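Long-range contacts in NDP-rhamnosyltransferase (Saccharopolyspora spinosa, PDB 3TSA), which belongs to the GT-B glycosyltransferases, two-domain proteins in which two Rossmann-like halves, each built on a parallel beta sheet, face each other across a cleft: residues A[3-8]-A[116-121]; A[120-125]-A[138-143]; A[127-132]-A[170-175]; A[177-182]-A[193-198]. One frame throughout, in Å; residues are numbered along the deposited sequence.

Contact 1. Residues A[3-8]-A[116-121]; sequences RVLVVP and SVLLVD
Strands 3-7 and 117-121 run parallel, their axes 4.7 Å apart at closest approach and 18° off exact alignment. They are neighbours inside the seven-stranded parallel sheet of the N-terminal Rossmann-like domain. L5 and V7 turn both their N-H and C=O groups to strand 117-121: L5 N reaches V117 O, L119 N reaches L5 O, V7 N reaches L119 O at 2.8 Å, and D121 N reaches V7 O. V4 and V6 instead hydrogen-bond through their backbones to strand 31-36 on the other side.

V4, V6, V117 and L119 share one face of the sheet. V117 holds CG1 in the crowded position between its own backbone N and carbonyl carbon (chi1 58°), which lays that methyl 3.6 Å from V4 CG2, the two valines side by side. V4 CG1, anti to its backbone N, crosses obliquely to L119 CB at 3.8 Å. Helix 19-27 closes this face, with L21 against L119, C22 against V6 and L25 against V4.

L5, V7, L118 and V120 line the other face. L118 carries CG beside its backbone N (chi1 -51°), so CD2 swings over to L5 CB at 3.8 Å. V120 CG2 lies 4.0 Å from V7 CB, again side by side.

Polar groups finish both ends. D121 OD2 is taken up by H14 ND1 and L9 N, and R3 NE bonds R114 O. S116 grips R3 twice, its N donating to R3 O at 2.7 Å and its OG accepting from R3 N at 3.1 Å.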
loop_
_atom_site.group_PDB
_atom_site.type_symbol
_atom_site.label_atom_id
_atom_site.label_comp_id
_atom_site.label_asym_id
_atom_site.label_seq_id
_atom_site.Cartn_x
_atom_site.Cartn_y
_atom_site.Cartn_z
ATOM N N ARG A 3 -16.053 -7.339 3.532
ATOM C CA ARG A 3 -15.831 -5.911 3.592
ATOM C C ARG A 3 -15.314 -5.618 5.011
ATOM O O ARG A 3 -16.072 -5.742 5.989
ATOM C CB ARG A 3 -17.108 -5.150 3.298
ATOM C CG ARG A 3 -17.309 -4.828 1.773
ATOM C CD ARG A 3 -18.391 -3.673 1.484
ATOM N NE ARG A 3 -19.623 -4.098 2.088
ATOM C CZ ARG A 3 -20.426 -5.034 1.563
ATOM N NH1 ARG A 3 -21.541 -5.413 2.210
ATOM N NH2 ARG A 3 -20.133 -5.588 0.369
ATOM N N VAL A 4 -14.023 -5.259 5.114
ATOM C CA VAL A 4 -13.405 -5.061 6.415
ATOM C C VAL A 4 -13.294 -3.590 6.757
ATOM O O VAL A 4 -12.496 -2.894 6.110
ATOM C CB VAL A 4 -11.992 -5.738 6.465
ATOM C CG1 VAL A 4 -11.324 -5.628 7.934
ATOM C CG2 VAL A 4 -12.105 -7.167 5.936
ATOM N N LEU A 5 -13.968 -3.168 7.848
ATOM C CA LEU A 5 -13.807 -1.775 8.354
ATOM C C LEU A 5 -12.744 -1.810 9.431
ATOM O O LEU A 5 -12.939 -2.580 10.425
ATOM C CB LEU A 5 -15.121 -1.220 8.942
ATOM C CG LEU A 5 -15.140 0.245 9.416
ATOM C CD1 LEU A 5 -14.769 1.215 8.285
ATOM C CD2 LEU A 5 -16.548 0.622 9.957
ATOM N N VAL A 6 -11.725 -0.991 9.270
ATOM C CA VAL A 6 -10.618 -0.978 10.168
ATOM C C VAL A 6 -10.775 0.231 11.098
ATOM O O VAL A 6 -11.043 1.374 10.630
ATOM C CB VAL A 6 -9.338 -0.880 9.377
ATOM C CG1 VAL A 6 -8.099 -0.811 10.320
ATOM C CG2 VAL A 6 -9.294 -2.018 8.374
ATOM N N VAL A 7 -10.685 -0.025 12.403
ATOM C CA VAL A 7 -10.969 0.988 13.406
ATOM C C VAL A 7 -9.725 1.114 14.277
ATOM O O VAL A 7 -9.550 0.344 15.221
ATOM C CB VAL A 7 -12.131 0.536 14.265
ATOM C CG1 VAL A 7 -12.525 1.577 15.268
ATOM C CG2 VAL A 7 -13.330 0.171 13.361
ATOM N N PRO A 8 -8.788 2.021 13.895
ATOM C CA PRO A 8 -7.597 2.165 14.666
ATOM C C PRO A 8 -7.746 3.299 15.664
ATOM O O PRO A 8 -8.684 4.113 15.552
ATOM C CB PRO A 8 -6.570 2.495 13.602
ATOM C CG PRO A 8 -7.381 3.270 12.556
ATOM C CD PRO A 8 -8.697 2.653 12.553
ATOM N N SER A 116 -18.569 -6.386 6.834
ATOM C CA SER A 116 -18.876 -7.664 7.434
ATOM C C SER A 116 -18.044 -8.027 8.634
ATOM O O SER A 116 -18.381 -8.966 9.351
ATOM C CB SER A 116 -18.848 -8.797 6.419
ATOM O OG SER A 116 -17.614 -8.865 5.797
ATOM N N VAL A 117 -16.975 -7.287 8.905
ATOM C CA VAL A 117 -16.150 -7.671 10.017
ATOM C C VAL A 117 -15.413 -6.346 10.349
ATOM O O VAL A 117 -15.199 -5.485 9.428
ATOM C CB VAL A 117 -15.163 -8.801 9.620
ATOM C CG1 VAL A 117 -14.296 -8.388 8.488
ATOM C CG2 VAL A 117 -14.309 -9.269 10.834
ATOM N N LEU A 118 -15.171 -6.167 11.639
ATOM C CA LEU A 118 -14.455 -4.985 12.142
ATOM C C LEU A 118 -13.073 -5.447 12.605
ATOM O O LEU A 118 -12.969 -6.357 13.425
ATOM C CB LEU A 118 -15.218 -4.330 13.281
ATOM C CG LEU A 118 -16.687 -4.020 13.040
ATOM C CD1 LEU A 118 -17.222 -3.362 14.416
ATOM C CD2 LEU A 118 -16.851 -3.089 11.808
ATOM N N LEU A 119 -12.012 -4.802 12.099
ATOM C CA LEU A 119 -10.657 -5.076 12.551
ATOM C C LEU A 119 -10.289 -3.860 13.398
ATOM O O LEU A 119 -10.190 -2.737 12.894
ATOM C CB LEU A 119 -9.756 -5.164 11.326
ATOM C CG LEU A 119 -8.289 -5.396 11.683
ATOM C CD1 LEU A 119 -8.077 -6.691 12.466
ATOM C CD2 LEU A 119 -7.466 -5.428 10.419
ATOM N N VAL A 120 -10.113 -4.080 14.694
ATOM C CA VAL A 120 -10.162 -2.991 15.647
ATOM C C VAL A 120 -8.903 -2.984 16.452
ATOM O O VAL A 120 -8.526 -4.037 17.000
ATOM C CB VAL A 120 -11.387 -3.245 16.563
ATOM C CG1 VAL A 120 -11.468 -2.186 17.683
ATOM C CG2 VAL A 120 -12.698 -3.190 15.673
ATOM N N ASP A 121 -8.215 -1.824 16.551
ATOM C CA ASP A 121 -7.090 -1.722 17.486
ATOM C C ASP A 121 -7.536 -2.085 18.921
ATOM O O ASP A 121 -8.609 -1.677 19.351
ATOM C CB ASP A 121 -6.619 -0.270 17.374
ATOM C CG ASP A 121 -5.549 0.167 18.398
ATOM O OD1 ASP A 121 -5.337 -0.348 19.503
ATOM O OD2 ASP A 121 -4.948 1.231 18.082
#

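Contact 2. Residues A[120-125]-A[138-143]; sequences VDVCAL and VVLHRW
W143 holds CG in the crowded position between its backbone N and carbonyl carbon (chi1 67°), which brings the edge of the indole up to the turn that follows strand 117-121, while C123 sets SG beside its own backbone N (chi1 -69°) to meet it. Both turn residues approach the six-membered ring at its rim, near the ring plane: C123 SG is 3.7 Å from W143 CH2, a sulfur-aromatic contact, and D121 OD1 is 3.6 Å from W143 CZ3. The carboxylate and the indole are inclined by 61°. An acid oxygen at the hydrogen-bearing rim would be electrostatically favourable.

The same OD1 accepts from C123 N at 2.8 Å, the N-H coming from above the carboxylate plane, while OD2 is held by H14 ND1. This Asx turn lies within a type I turn from D121 to A124. The indole donates through NE1 to D317, and the H14 ring meets it.

The strands pair through V120 N to V139 O, 2.9 Å, and H141 N to V120 O, 2.8 Å. A third bond, V122 N to H141 O, is longer at 3.2 Å and comes from well above the carbonyl plane, as the chain bends out of the sheet. V120 CB packs on L140 CD2 at 3.7 Å. V122 CG2 lies alongside R142 CG at 3.7 Å, the guanidinium beyond salt-bridged to D146 and D180.

These are the two strands of the beta-alpha-beta crossover 117-121, 125-133, 138-141, their carboxyl ends facing the C-terminal half as in GT-B proteins.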
loop_
_atom_site.group_PDB
_atom_site.type_symbol
_atom_site.label_atom_id
_atom_site.label_comp_id
_atom_site.label_asym_id
_atom_site.label_seq_id
_atom_site.Cartn_x
_atom_site.Cartn_y
_atom_site.Cartn_z
ATOM N N VAL A 120 -10.113 -4.080 14.694
ATOM C CA VAL A 120 -10.162 -2.991 15.647
ATOM C C VAL A 120 -8.903 -2.984 16.452
ATOM O O VAL A 120 -8.526 -4.037 17.000
ATOM C CB VAL A 120 -11.387 -3.245 16.563
ATOM C CG1 VAL A 120 -11.468 -2.186 17.683
ATOM C CG2 VAL A 120 -12.698 -3.190 15.673
ATOM N N ASP A 121 -8.215 -1.824 16.551
ATOM C CA ASP A 121 -7.090 -1.722 17.486
ATOM C C ASP A 121 -7.536 -2.085 18.921
ATOM O O ASP A 121 -8.609 -1.677 19.351
ATOM C CB ASP A 121 -6.619 -0.270 17.374
ATOM C CG ASP A 121 -5.549 0.167 18.398
ATOM O OD1 ASP A 121 -5.337 -0.348 19.503
ATOM O OD2 ASP A 121 -4.948 1.231 18.082
ATOM N N VAL A 122 -6.700 -2.831 19.669
ATOM C CA VAL A 122 -7.078 -3.238 21.044
ATOM C C VAL A 122 -7.542 -2.109 21.892
ATOM O O VAL A 122 -8.485 -2.298 22.683
ATOM C CB VAL A 122 -5.923 -3.987 21.786
ATOM C CG1 VAL A 122 -6.174 -3.966 23.233
ATOM C CG2 VAL A 122 -5.980 -5.450 21.360
ATOM N N CYS A 123 -6.933 -0.931 21.759
ATOM C CA CYS A 123 -7.390 0.237 22.529
ATOM C C CYS A 123 -8.522 1.066 21.911
ATOM O O CYS A 123 -9.083 1.930 22.601
ATOM C CB CYS A 123 -6.257 1.172 22.702
ATOM S SG CYS A 123 -4.974 0.468 23.829
ATOM N N ALA A 124 -8.915 0.781 20.660
ATOM C CA ALA A 124 -9.960 1.592 20.048
ATOM C C ALA A 124 -11.332 1.065 20.466
ATOM O O ALA A 124 -12.000 0.324 19.739
ATOM C CB ALA A 124 -9.782 1.622 18.521
ATOM N N LEU A 125 -11.741 1.420 21.699
ATOM C CA LEU A 125 -12.950 0.926 22.268
ATOM C C LEU A 125 -14.182 1.174 21.444
ATOM O O LEU A 125 -15.088 0.357 21.516
ATOM C CB LEU A 125 -13.158 1.503 23.679
ATOM C CG LEU A 125 -12.011 1.206 24.669
ATOM C CD1 LEU A 125 -12.250 1.997 25.970
ATOM C CD2 LEU A 125 -12.006 -0.285 24.843
ATOM N N VAL A 138 -15.880 -8.838 15.726
ATOM C CA VAL A 138 -14.785 -7.943 15.988
ATOM C C VAL A 138 -13.539 -8.788 16.115
ATOM O O VAL A 138 -13.474 -9.689 16.968
ATOM C CB VAL A 138 -15.037 -7.064 17.234
ATOM C CG1 VAL A 138 -13.769 -6.341 17.652
ATOM C CG2 VAL A 138 -16.110 -6.010 16.918
ATOM N N VAL A 139 -12.541 -8.458 15.303
ATOM C CA VAL A 139 -11.230 -9.077 15.461
ATOM C C VAL A 139 -10.360 -7.971 16.017
ATOM O O VAL A 139 -10.160 -6.907 15.367
ATOM C CB VAL A 139 -10.678 -9.555 14.115
ATOM C CG1 VAL A 139 -9.193 -10.052 14.278
ATOM C CG2 VAL A 139 -11.522 -10.768 13.511
ATOM N N LEU A 140 -9.861 -8.158 17.235
ATOM C CA LEU A 140 -8.998 -7.151 17.835
ATOM C C LEU A 140 -7.565 -7.345 17.275
ATOM O O LEU A 140 -7.131 -8.467 16.984
ATOM C CB LEU A 140 -8.949 -7.268 19.403
ATOM C CG LEU A 140 -10.153 -6.679 20.141
ATOM C CD1 LEU A 140 -9.757 -6.537 21.647
ATOM C CD2 LEU A 140 -10.626 -5.346 19.525
ATOM N N HIS A 141 -6.835 -6.237 17.145
ATOM C CA HIS A 141 -5.428 -6.289 16.687
ATOM C C HIS A 141 -4.468 -5.596 17.655
ATOM O O HIS A 141 -4.562 -4.382 17.862
ATOM C CB HIS A 141 -5.336 -5.609 15.302
ATOM C CG HIS A 141 -4.067 -5.909 14.576
ATOM N ND1 HIS A 141 -2.902 -5.229 14.848
ATOM C CD2 HIS A 141 -3.762 -6.827 13.621
ATOM C CE1 HIS A 141 -1.930 -5.711 14.086
ATOM N NE2 HIS A 141 -2.414 -6.689 13.347
ATOM N N ARG A 142 -3.517 -6.345 18.207
ATOM C CA ARG A 142 -2.465 -5.766 19.013
ATOM C C ARG A 142 -1.418 -5.157 18.109
ATOM O O ARG A 142 -1.066 -5.730 17.069
ATOM C CB ARG A 142 -1.799 -6.863 19.844
ATOM C CG ARG A 142 -2.735 -7.254 20.971
ATOM C CD ARG A 142 -2.208 -8.481 21.730
ATOM N NE ARG A 142 -3.098 -8.649 22.933
ATOM C CZ ARG A 142 -3.358 -9.869 23.446
ATOM N NH1 ARG A 142 -2.734 -10.986 22.955
ATOM N NH2 ARG A 142 -4.247 -9.977 24.464
ATOM N N TRP A 143 -0.888 -4.011 18.535
ATOM C CA TRP A 143 0.288 -3.476 17.797
ATOM C C TRP A 143 1.600 -4.085 18.298
ATOM O O TRP A 143 2.649 -4.021 17.614
ATOM C CB TRP A 143 0.293 -1.948 17.872
ATOM C CG TRP A 143 0.538 -1.528 19.302
ATOM C CD1 TRP A 143 1.748 -1.404 19.901
ATOM C CD2 TRP A 143 -0.436 -1.381 20.308
ATOM N NE1 TRP A 143 1.596 -1.118 21.232
ATOM C CE2 TRP A 143 0.262 -1.092 21.521
ATOM C CE3 TRP A 143 -1.839 -1.391 20.313
ATOM C CZ2 TRP A 143 -0.383 -0.859 22.720
ATOM C CZ3 TRP A 143 -2.499 -1.156 21.514
ATOM C CH2 TRP A 143 -1.756 -0.891 22.720
#

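Contact 3. Residues A[127-132]-A[170-175]; sequences GRVLGG and TGLPTP
R128 and L172 cross at about a right angle, the leucine lying over the flat end of the arginine. L172 CD2 stands 3.9 Å above the guanidinium plane, over its centre. With CG anti to its backbone N (chi1 -168°), L172 sends its other branch back along the arginine to the helix: CD1 touches R128 CB at 3.9 Å and V129 CG2 at 3.8 Å. One leucine therefore packs against both the stem and the charged tip of R128.

The arginine leaves the helix with CG beside its backbone N and bends at chi3 (71°), which turns the guanidinium edge toward the loop. There NH2 donates to P173 O at 2.8 Å in an almost straight bond, N-H...O 172°. The oxygen lies in the guanidinium plane, although the donor stands above the plane of the carbonyl. A water completes the bracket: it accepts from R128 NE at 3.1 Å and donates to P173 O at 2.8 Å. The carbonyl oxygen is thus held twice, directly and through water. Leucine over one face and oxygen at the edge together fix the rotation of the group.

Further along, G132 has no side chain, and the P173 ring comes straight onto the helix backbone, CG to G132 CA at 3.7 Å. P175 CD approaches NH2 obliquely.

The contact pins the loop between helix 151-166 and strand 177-180 to helix 125-133. From helix 151-166, H157 touches R128, L160 touches V129, both touch L172, and D161 accepts from L172 N. L103 of helix 82-113 meets V129, and R128 and P175 both touch L140 of strand 138-141.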
loop_
_atom_site.group_PDB
_atom_site.type_symbol
_atom_site.label_atom_id
_atom_site.label_comp_id
_atom_site.label_asym_id
_atom_site.label_seq_id
_atom_site.Cartn_x
_atom_site.Cartn_y
_atom_site.Cartn_z
ATOM N N GLY A 127 -14.575 0.588 18.360
ATOM C CA GLY A 127 -14.842 -0.594 17.527
ATOM C C GLY A 127 -15.576 -1.749 18.204
ATOM O O GLY A 127 -16.402 -2.449 17.618
ATOM N N ARG A 128 -15.281 -1.942 19.474
ATOM C CA ARG A 128 -15.974 -2.922 20.273
ATOM C C ARG A 128 -17.468 -2.528 20.538
ATOM O O ARG A 128 -18.359 -3.404 20.464
ATOM C CB ARG A 128 -15.251 -3.170 21.581
ATOM C CG ARG A 128 -13.870 -3.809 21.339
ATOM C CD ARG A 128 -13.114 -3.993 22.644
ATOM N NE ARG A 128 -13.768 -5.056 23.392
ATOM C CZ ARG A 128 -13.418 -5.425 24.629
ATOM N NH1 ARG A 128 -12.396 -4.824 25.237
ATOM N NH2 ARG A 128 -14.089 -6.426 25.248
ATOM N N VAL A 129 -17.700 -1.259 20.879
ATOM C CA VAL A 129 -19.068 -0.722 21.017
ATOM C C VAL A 129 -19.794 -0.947 19.690
ATOM O O VAL A 129 -20.901 -1.491 19.667
ATOM C CB VAL A 129 -19.071 0.737 21.483
ATOM C CG1 VAL A 129 -20.524 1.331 21.438
ATOM C CG2 VAL A 129 -18.475 0.829 22.948
ATOM N N LEU A 130 -19.178 -0.519 18.580
ATOM C CA LEU A 130 -19.819 -0.630 17.271
ATOM C C LEU A 130 -20.169 -2.093 16.960
ATOM O O LEU A 130 -21.273 -2.404 16.532
ATOM C CB LEU A 130 -18.898 -0.065 16.191
ATOM C CG LEU A 130 -19.453 0.169 14.787
ATOM C CD1 LEU A 130 -20.566 1.151 14.928
ATOM C CD2 LEU A 130 -18.325 0.712 13.830
ATOM N N GLY A 131 -19.235 -2.998 17.203
ATOM C CA GLY A 131 -19.495 -4.398 17.019
ATOM C C GLY A 131 -20.680 -4.970 17.809
ATOM O O GLY A 131 -21.421 -5.775 17.275
ATOM N N GLY A 132 -20.790 -4.598 19.079
ATOM C CA GLY A 132 -21.964 -5.023 19.880
ATOM C C GLY A 132 -23.279 -4.452 19.340
ATOM O O GLY A 132 -24.240 -5.161 19.094
ATOM N N THR A 170 -25.095 -7.741 27.151
ATOM C CA THR A 170 -24.614 -8.060 28.503
ATOM C C THR A 170 -23.681 -6.984 29.073
ATOM O O THR A 170 -23.621 -6.735 30.295
ATOM C CB THR A 170 -23.878 -9.416 28.513
ATOM O OG1 THR A 170 -24.846 -10.468 28.342
ATOM C CG2 THR A 170 -23.109 -9.624 29.840
ATOM N N GLY A 171 -22.990 -6.308 28.143
ATOM C CA GLY A 171 -21.926 -5.353 28.468
ATOM C C GLY A 171 -21.073 -5.276 27.186
ATOM O O GLY A 171 -21.496 -5.730 26.104
ATOM N N LEU A 172 -19.925 -4.632 27.308
ATOM C CA LEU A 172 -18.940 -4.547 26.220
ATOM C C LEU A 172 -18.562 -5.981 25.793
ATOM O O LEU A 172 -18.084 -6.761 26.643
ATOM C CB LEU A 172 -17.717 -3.828 26.770
ATOM C CG LEU A 172 -16.712 -3.409 25.714
ATOM C CD1 LEU A 172 -17.305 -2.363 24.754
ATOM C CD2 LEU A 172 -15.603 -2.740 26.531
ATOM N N PRO A 173 -18.831 -6.360 24.542
ATOM C CA PRO A 173 -18.700 -7.803 24.212
ATOM C C PRO A 173 -17.235 -8.283 24.231
ATOM O O PRO A 173 -16.327 -7.493 23.947
ATOM C CB PRO A 173 -19.204 -7.898 22.766
ATOM C CG PRO A 173 -20.055 -6.641 22.550
ATOM C CD PRO A 173 -19.572 -5.593 23.507
ATOM N N THR A 174 -17.053 -9.580 24.483
ATOM C CA THR A 174 -15.769 -10.243 24.202
ATOM C C THR A 174 -15.537 -10.271 22.674
ATOM O O THR A 174 -16.439 -10.588 21.887
ATOM C CB THR A 174 -15.666 -11.670 24.889
ATOM O OG1 THR A 174 -15.780 -11.489 26.301
ATOM C CG2 THR A 174 -14.282 -12.284 24.697
ATOM N N PRO A 175 -14.314 -9.916 22.226
ATOM C CA PRO A 175 -14.123 -10.005 20.765
ATOM C C PRO A 175 -14.088 -11.458 20.269
ATOM O O PRO A 175 -13.725 -12.393 21.028
ATOM C CB PRO A 175 -12.774 -9.296 20.531
ATOM C CG PRO A 175 -12.004 -9.580 21.893
ATOM C CD PRO A 175 -13.131 -9.382 22.921
HETATM O O HOH W 1 -15.343 -6.764 21.414
#

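Contact 4. Residues A[177-182]-A[193-198]; sequences LILDPC and QGAPVQ
D180 starts with CB 3.8 Å from A195 O, on the side of the strand pair where G194 has no side chain. Its CG stands anti to the backbone N (chi1 -171°), so the carboxylate stands out from the strand. OD1 accepts from C182 N at 2.9 Å, closing an Asx turn where the chain leaves strand 177-180. OD2 takes a hydrogen from a water at 2.8 Å, and that water accepts from G194 N at 2.9 Å, bridging the carboxylate to the facing segment. The same OD2 pairs with R142 NH1 in a salt bridge and with Q187 NE2.

The backbones form a short parallel ladder at the edge of the N-terminal sheet. A195 N donates to I178 O at 2.7 Å, and D180 N to A195 O at 2.8 Å, each nearly along the C=O axis. V197 N to D180 O is longer, 3.2 Å, with the donor well above the carbonyl plane.

On the other face A195 CB rests against L177 CD1 and L179 CD2. V197 CG1, in the crowded position between its N and carbonyl carbon, reaches L179 CB at 4.0 Å. L379 of helix 376-385 packs on L179 and V197.

The D180 side thus carries the water and charge network, while L177, L179, A195 and V197 make the other apolar. With water, Q187 NE2 and the positively charged R142 all donating to OD2, D180 is probably ionised.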
loop_
_atom_site.group_PDB
_atom_site.type_symbol
_atom_site.label_atom_id
_atom_site.label_comp_id
_atom_site.label_asym_id
_atom_site.label_seq_id
_atom_site.Cartn_x
_atom_site.Cartn_y
_atom_site.Cartn_z
ATOM N N LEU A 177 -11.824 -12.682 18.331
ATOM C CA LEU A 177 -10.467 -13.150 18.055
ATOM C C LEU A 177 -9.575 -11.938 18.439
ATOM O O LEU A 177 -9.988 -10.792 18.266
ATOM C CB LEU A 177 -10.391 -13.420 16.531
ATOM C CG LEU A 177 -9.077 -13.896 15.967
ATOM C CD1 LEU A 177 -8.657 -15.156 16.734
ATOM C CD2 LEU A 177 -9.160 -14.149 14.443
ATOM N N ILE A 178 -8.379 -12.189 18.974
ATOM C CA ILE A 178 -7.343 -11.099 19.117
ATOM C C ILE A 178 -6.177 -11.523 18.254
ATOM O O ILE A 178 -5.755 -12.712 18.352
ATOM C CB ILE A 178 -6.825 -11.020 20.561
ATOM C CG1 ILE A 178 -8.051 -10.728 21.470
ATOM C CG2 ILE A 178 -5.856 -9.879 20.648
ATOM C CD1 ILE A 178 -7.759 -10.819 23.015
ATOM N N LEU A 179 -5.668 -10.627 17.382
ATOM C CA LEU A 179 -4.458 -11.016 16.617
ATOM C C LEU A 179 -3.250 -10.378 17.311
ATOM O O LEU A 179 -3.334 -9.233 17.737
ATOM C CB LEU A 179 -4.507 -10.517 15.184
ATOM C CG LEU A 179 -5.732 -11.026 14.409
ATOM C CD1 LEU A 179 -5.582 -10.447 13.005
ATOM C CD2 LEU A 179 -5.718 -12.512 14.300
ATOM N N ASP A 180 -2.137 -11.113 17.403
ATOM C CA ASP A 180 -0.999 -10.644 18.207
ATOM C C ASP A 180 0.309 -10.872 17.438
ATOM O O ASP A 180 0.758 -12.043 17.284
ATOM C CB ASP A 180 -1.019 -11.487 19.554
ATOM C CG ASP A 180 -0.060 -10.958 20.543
ATOM O OD1 ASP A 180 0.746 -10.056 20.185
ATOM O OD2 ASP A 180 -0.116 -11.444 21.725
ATOM N N PRO A 181 1.013 -9.766 17.026
ATOM C CA PRO A 181 2.287 -9.906 16.368
ATOM C C PRO A 181 3.491 -9.875 17.365
ATOM O O PRO A 181 4.646 -10.003 16.964
ATOM C CB PRO A 181 2.328 -8.659 15.479
ATOM C CG PRO A 181 1.685 -7.529 16.386
ATOM C CD PRO A 181 0.522 -8.364 17.102
ATOM N N CYS A 182 3.214 -9.682 18.660
ATOM C CA CYS A 182 4.320 -9.697 19.602
ATOM C C CYS A 182 4.992 -11.082 19.797
ATOM O O CYS A 182 4.304 -12.082 19.943
ATOM C CB CYS A 182 3.754 -9.211 20.977
ATOM S SG CYS A 182 5.049 -8.938 22.228
ATOM N N GLN A 193 -4.967 -14.655 25.702
ATOM C CA GLN A 193 -4.354 -15.300 24.542
ATOM C C GLN A 193 -4.862 -14.691 23.186
ATOM O O GLN A 193 -6.048 -14.369 23.018
ATOM C CB GLN A 193 -4.615 -16.811 24.562
ATOM C CG GLN A 193 -3.993 -17.563 23.365
ATOM C CD GLN A 193 -4.318 -19.007 23.371
ATOM O OE1 GLN A 193 -4.750 -19.546 24.406
ATOM N NE2 GLN A 193 -4.126 -19.677 22.215
ATOM N N GLY A 194 -3.944 -14.459 22.270
ATOM C CA GLY A 194 -4.319 -14.026 20.930
ATOM C C GLY A 194 -3.642 -14.912 19.885
ATOM O O GLY A 194 -2.595 -15.549 20.127
ATOM N N ALA A 195 -4.240 -14.967 18.727
ATOM C CA ALA A 195 -3.721 -15.764 17.631
ATOM C C ALA A 195 -2.448 -15.078 17.025
ATOM O O ALA A 195 -2.432 -13.835 16.879
ATOM C CB ALA A 195 -4.813 -15.859 16.551
ATOM N N PRO A 196 -1.394 -15.869 16.692
ATOM C CA PRO A 196 -0.161 -15.270 16.153
ATOM C C PRO A 196 -0.370 -14.713 14.775
ATOM O O PRO A 196 -1.018 -15.373 13.968
ATOM C CB PRO A 196 0.883 -16.419 16.138
ATOM C CG PRO A 196 -0.034 -17.758 16.158
ATOM C CD PRO A 196 -1.335 -17.345 16.829
ATOM N N VAL A 197 0.206 -13.523 14.519
ATOM C CA VAL A 197 0.344 -13.059 13.128
ATOM C C VAL A 197 1.759 -12.531 12.986
ATOM O O VAL A 197 2.163 -11.668 13.778
ATOM C CB VAL A 197 -0.772 -12.042 12.689
ATOM C CG1 VAL A 197 -0.803 -10.713 13.567
ATOM C CG2 VAL A 197 -0.600 -11.661 11.236
ATOM N N GLN A 198 2.509 -12.983 11.974
ATOM C CA GLN A 198 3.922 -12.582 11.814
ATOM C C GLN A 198 4.049 -11.067 11.492
ATOM O O GLN A 198 3.385 -10.526 10.572
ATOM C CB GLN A 198 4.573 -13.394 10.644
ATOM C CG GLN A 198 6.027 -13.207 10.624
ATOM C CD GLN A 198 6.740 -14.083 9.661
ATOM O OE1 GLN A 198 6.401 -15.280 9.456
ATOM N NE2 GLN A 198 7.801 -13.554 9.134
HETATM O O HOH W 2 -7.886 -14.668 20.485
HETATM O O HOH W 3 -1.162 -13.756 22.901
#

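Overall arrangement
Contacts 1, 2 and 4 follow one another across the same parallel sheet. Contacts 1 and 2 share V120 and D121, their centres about 9 Å apart. The centre of contact 4 is about 11 Å from that of contact 2, and the two are joined by probable hydrogen bonds, L140 N to L177 O and L140 O to L179 N. Contact 3 packs on one face, its helix supplying the crossover between the strands of contact 2; G127 touches L118, V120 and V138, and P175 touches L140. A bound magnesium ion lies about 8 Å from the side chain of R142 in contact 2 and about 7 Å from that of D180 in contact 4.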